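Local coordinates for protein putative acetyltransferase (Streptococcus mutans, PDB 4E2A) that probably transfers an acyl group to an acceptor substrate, as GNAT-family acetyltransferases do from acetyl-coenzyme A, at residues 49-52 against 53-56; 174-177 against 178-182. All blocks are in the same frame, centred on the assembly; numbering follows the deposited sequence.

Contact 1. Residues 49-52 against 53-56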
# COMPACT_ATOMS: atom_id res chain seq x y z
N SER B 49 -15.09 4.11 22.24
CA SER B 49 -13.91 4.71 22.84
C SER B 49 -12.99 3.66 23.40
O SER B 49 -11.82 3.76 23.31
CB SER B 49 -14.29 5.71 23.91
OG SER B 49 -15.08 6.74 23.39
N LEU B 50 -13.58 2.63 23.96
CA LEU B 50 -12.86 1.49 24.44
C LEU B 50 -12.05 0.84 23.30
O LEU B 50 -10.89 0.66 23.39
CB LEU B 50 -13.85 0.54 25.09
CG LEU B 50 -13.29 -0.72 25.68
CD1 LEU B 50 -11.99 -0.54 26.38
CD2 LEU B 50 -14.29 -1.44 26.50
N LEU B 51 -12.70 0.63 22.18
CA LEU B 51 -12.05 0.11 21.01
C LEU B 51 -10.87 0.96 20.55
O LEU B 51 -9.84 0.45 20.28
CB LEU B 51 -13.06 -0.03 19.91
CG LEU B 51 -12.50 -0.50 18.59
CD1 LEU B 51 -11.84 -1.81 18.67
CD2 LEU B 51 -13.47 -0.39 17.46
N GLN B 52 -11.06 2.27 20.49
CA GLN B 52 -9.98 3.16 20.06
C GLN B 52 -8.80 2.96 20.99
O GLN B 52 -7.64 2.86 20.56
CB GLN B 52 -10.45 4.64 20.05
CG GLN B 52 -9.33 5.65 19.79
CD GLN B 52 -9.79 7.11 19.88
OE1 GLN B 52 -10.22 7.57 20.93
NE2 GLN B 52 -9.70 7.83 18.75
N LYS B 53 -9.10 2.88 22.29
CA LYS B 53 -8.05 2.77 23.31
C LYS B 53 -7.20 1.51 23.12
O LYS B 53 -5.96 1.57 23.09
CB LYS B 53 -8.67 2.81 24.71
CG LYS B 53 -7.69 2.53 25.85
CD LYS B 53 -8.34 2.81 27.21
CE LYS B 53 -7.43 2.44 28.38
NZ LYS B 53 -6.33 3.43 28.60
N ILE B 54 -7.86 0.37 22.98
CA ILE B 54 -7.13 -0.87 22.87
C ILE B 54 -6.41 -0.93 21.52
O ILE B 54 -5.27 -1.38 21.46
CB ILE B 54 -8.02 -2.11 23.10
CG1 ILE B 54 -7.16 -3.37 23.13
CG2 ILE B 54 -9.05 -2.25 22.00
CD1 ILE B 54 -7.87 -4.57 23.76
N ALA B 55 -7.07 -0.48 20.46
CA ALA B 55 -6.42 -0.41 19.15
C ALA B 55 -5.13 0.44 19.23
O ALA B 55 -4.08 0.03 18.73
CB ALA B 55 -7.37 0.14 18.11
N ILE B 56 -5.19 1.59 19.89
CA ILE B 56 -3.98 2.41 19.99
C ILE B 56 -2.93 1.73 20.87
O ILE B 56 -1.74 1.66 20.53
CB ILE B 56 -4.30 3.84 20.48
CG1 ILE B 56 -5.04 4.60 19.38
CG2 ILE B 56 -3.02 4.56 20.88
CD1 ILE B 56 -5.59 5.96 19.83
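Gln52 and Ile56 run alongside each other in the same direction, one turn apart on the helix. The touch is between aliphatic parts: CG of Gln52 is 3.8 Å from CD1 of Ile56. In Gln52 the CG is anti to the backbone N (chi1 172°), and the next torsion keeps the chain extended. This carries the amide past the methyl group of Ile56. NE2 of Gln52 is hydrogen-bonded to the backbone O of Tyr80. Ile56 turns its CG1 beside its own backbone N (chi1 -71°), which brings CG1 to 3.3 Å from Gln52 O. That same oxygen accepts the N-H of Ile56, with N of Ile56 2.8 Å from Gln52 O. Ile56 thus meets this oxygen with both its N-H and its CG1.

On another side of the helix, the CG2 branch of Ile54 sits over the backbone of the preceding turn, 3.3 Å from Leu51 O. The side chains meet more loosely, with CD1 of Leu51 4.4 Å from CG2 of Ile54. Both residues also rest on Phe98 of strand 94-101. Ala55 sets its CB 3.3 Å from Leu51 O, and its N donates to that oxygen. Lys53 N bonds to Ser49 O and Ile54 N to Leu50 O, so four successive i to i+4 bonds run through the segment. Gln52 also packs on Leu82 and Leu85 of helix 82-90. The arrangement is that of an amphipathic alpha-helix: helix 48-63, the first helix of this GNAT fold, lays its apolar side on strands 94-101 and 104-113.

Contact 2. Residues 174-177 against 178-182; sequences QLLY and AKYGF
Tyr177 O receives two N-H groups from residues just past the end of helix 171-179. Phe182 N donates to it at 3.2 Å, in a fairly straight bond. This donor stands above the carbonyl plane, 36° out of it. Tyr180 N gives the same oxygen a second, weak bond at 3.1 Å. One turn earlier the pattern is regular: Ala178 N bonds to Gln174 O at 3.0 Å. Lys179 N is shared between two acceptors. It reaches Leu176 O at 3.0 Å, from well above the carbonyl plane, and makes a weak bond to Leu175 O. In the last turn i to i+3 bonds thus come in beside the i to i+4 pattern, and the bond from Phe182 N to Tyr177 O is i to i+5.

That bond and the one from Gly181 N to Ala178 O, at 3.1 Å, make a Schellman motif, with a positive phi of 96° at Gly181. Having no side chain, Gly181 takes this phi without a clash. It turns the chain out of the helix towards strand 183-192.

In Phe182 the CG is anti to the carbonyl carbon (chi1 -76°), which lays the ring edge at Tyr177 O, with CD1 3.5 Å from that oxygen. CB of Phe182 packs 4.1 Å from CB of Tyr177. The buried ring also meets Leu164 and Leu202 of the sheet and Phe147 of helix 142-157. The hydroxyl of Tyr180 is hydrogen-bonded to OE2 of Glu148, and its ring packs edge-to-face with Phe147. Gln174 NE2 makes weak hydrogen bonds to the backbone O of Glu168 and of Trp167.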
# COMPACT_ATOMS: atom_id res chain seq x y z
N GLN B 174 4.28 -17.77 8.99
CA GLN B 174 3.98 -18.59 7.85
C GLN B 174 3.71 -20.00 8.26
O GLN B 174 2.74 -20.59 7.87
CB GLN B 174 5.10 -18.53 6.82
CG GLN B 174 5.14 -17.25 6.02
CD GLN B 174 6.39 -17.11 5.22
OE1 GLN B 174 7.00 -18.07 4.86
NE2 GLN B 174 6.79 -15.90 4.96
N LEU B 175 4.58 -20.51 9.10
CA LEU B 175 4.55 -21.88 9.54
C LEU B 175 3.31 -22.18 10.33
O LEU B 175 2.68 -23.20 10.18
CB LEU B 175 5.82 -22.16 10.34
CG LEU B 175 7.11 -22.26 9.54
CD1 LEU B 175 8.29 -22.68 10.40
CD2 LEU B 175 6.97 -23.18 8.36
N LEU B 176 2.93 -21.24 11.16
CA LEU B 176 1.75 -21.36 11.94
C LEU B 176 0.49 -21.44 11.08
O LEU B 176 -0.30 -22.33 11.26
CB LEU B 176 1.69 -20.22 12.93
CG LEU B 176 0.59 -20.36 13.95
CD1 LEU B 176 1.11 -20.52 15.33
CD2 LEU B 176 -0.33 -19.24 13.88
N TYR B 177 0.35 -20.49 10.16
CA TYR B 177 -0.71 -20.45 9.20
C TYR B 177 -0.82 -21.73 8.40
O TYR B 177 -1.88 -22.21 8.16
CB TYR B 177 -0.53 -19.24 8.29
CG TYR B 177 -0.74 -17.94 9.02
CD1 TYR B 177 -1.71 -17.82 9.95
CD2 TYR B 177 0.06 -16.85 8.80
CE1 TYR B 177 -1.89 -16.66 10.61
CE2 TYR B 177 -0.11 -15.72 9.46
CZ TYR B 177 -1.07 -15.63 10.37
OH TYR B 177 -1.21 -14.47 10.99
N ALA B 178 0.30 -22.29 8.03
CA ALA B 178 0.30 -23.50 7.21
C ALA B 178 -0.33 -24.66 8.00
O ALA B 178 -0.91 -25.57 7.42
CB ALA B 178 1.71 -23.85 6.77
N LYS B 179 -0.26 -24.59 9.32
CA LYS B 179 -0.78 -25.69 10.13
C LYS B 179 -2.30 -25.71 10.17
O LYS B 179 -2.92 -26.76 10.38
CB LYS B 179 -0.20 -25.67 11.55
CG LYS B 179 1.20 -26.24 11.61
CD LYS B 179 1.65 -26.44 13.05
CE LYS B 179 0.74 -27.44 13.76
NZ LYS B 179 1.08 -27.57 15.20
N TYR B 180 -2.89 -24.53 9.97
CA TYR B 180 -4.34 -24.42 9.88
C TYR B 180 -4.83 -24.69 8.46
O TYR B 180 -6.03 -24.64 8.20
CB TYR B 180 -4.81 -23.05 10.35
CG TYR B 180 -4.80 -22.90 11.86
CD1 TYR B 180 -5.84 -23.43 12.63
CD2 TYR B 180 -3.75 -22.27 12.51
CE1 TYR B 180 -5.84 -23.31 14.00
CE2 TYR B 180 -3.74 -22.14 13.89
CZ TYR B 180 -4.79 -22.65 14.62
OH TYR B 180 -4.77 -22.53 15.98
N GLY B 181 -3.91 -24.97 7.55
CA GLY B 181 -4.31 -25.26 6.18
C GLY B 181 -4.26 -24.09 5.20
O GLY B 181 -4.84 -24.17 4.11
N PHE B 182 -3.58 -22.99 5.56
CA PHE B 182 -3.44 -21.86 4.63
C PHE B 182 -2.32 -22.15 3.62
O PHE B 182 -1.34 -22.82 3.95
CB PHE B 182 -3.16 -20.54 5.36
CG PHE B 182 -4.37 -19.94 6.05
CD1 PHE B 182 -4.80 -20.40 7.29
CD2 PHE B 182 -5.08 -18.91 5.45
CE1 PHE B 182 -5.93 -19.84 7.92
CE2 PHE B 182 -6.19 -18.33 6.08
CZ PHE B 182 -6.61 -18.81 7.32

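From the N terminus, the chain leaves strand 38-42 and enters helix 48-63, where contact 1 lies. Helices 69-79 and 82-90 follow, then strands 94-101, 104-113 and 125-133, helix 142-157 and strand 161-167. Helix 171-179 then brings contact 2, whose end leads into strand 183-192. Each contact is local, so neither closes a long loop. They run in series without nesting or crossing. The two contact centres are about 29 Å apart, on opposite sides of the chain's centre. Their nearest atoms are about 17 Å apart. Contact 1 joins its helix to strands 94-101 and 104-113 and helix 82-90. Contact 2 sets its helix against strands 161-167 and 195-205, and the turn after it against helix 142-157.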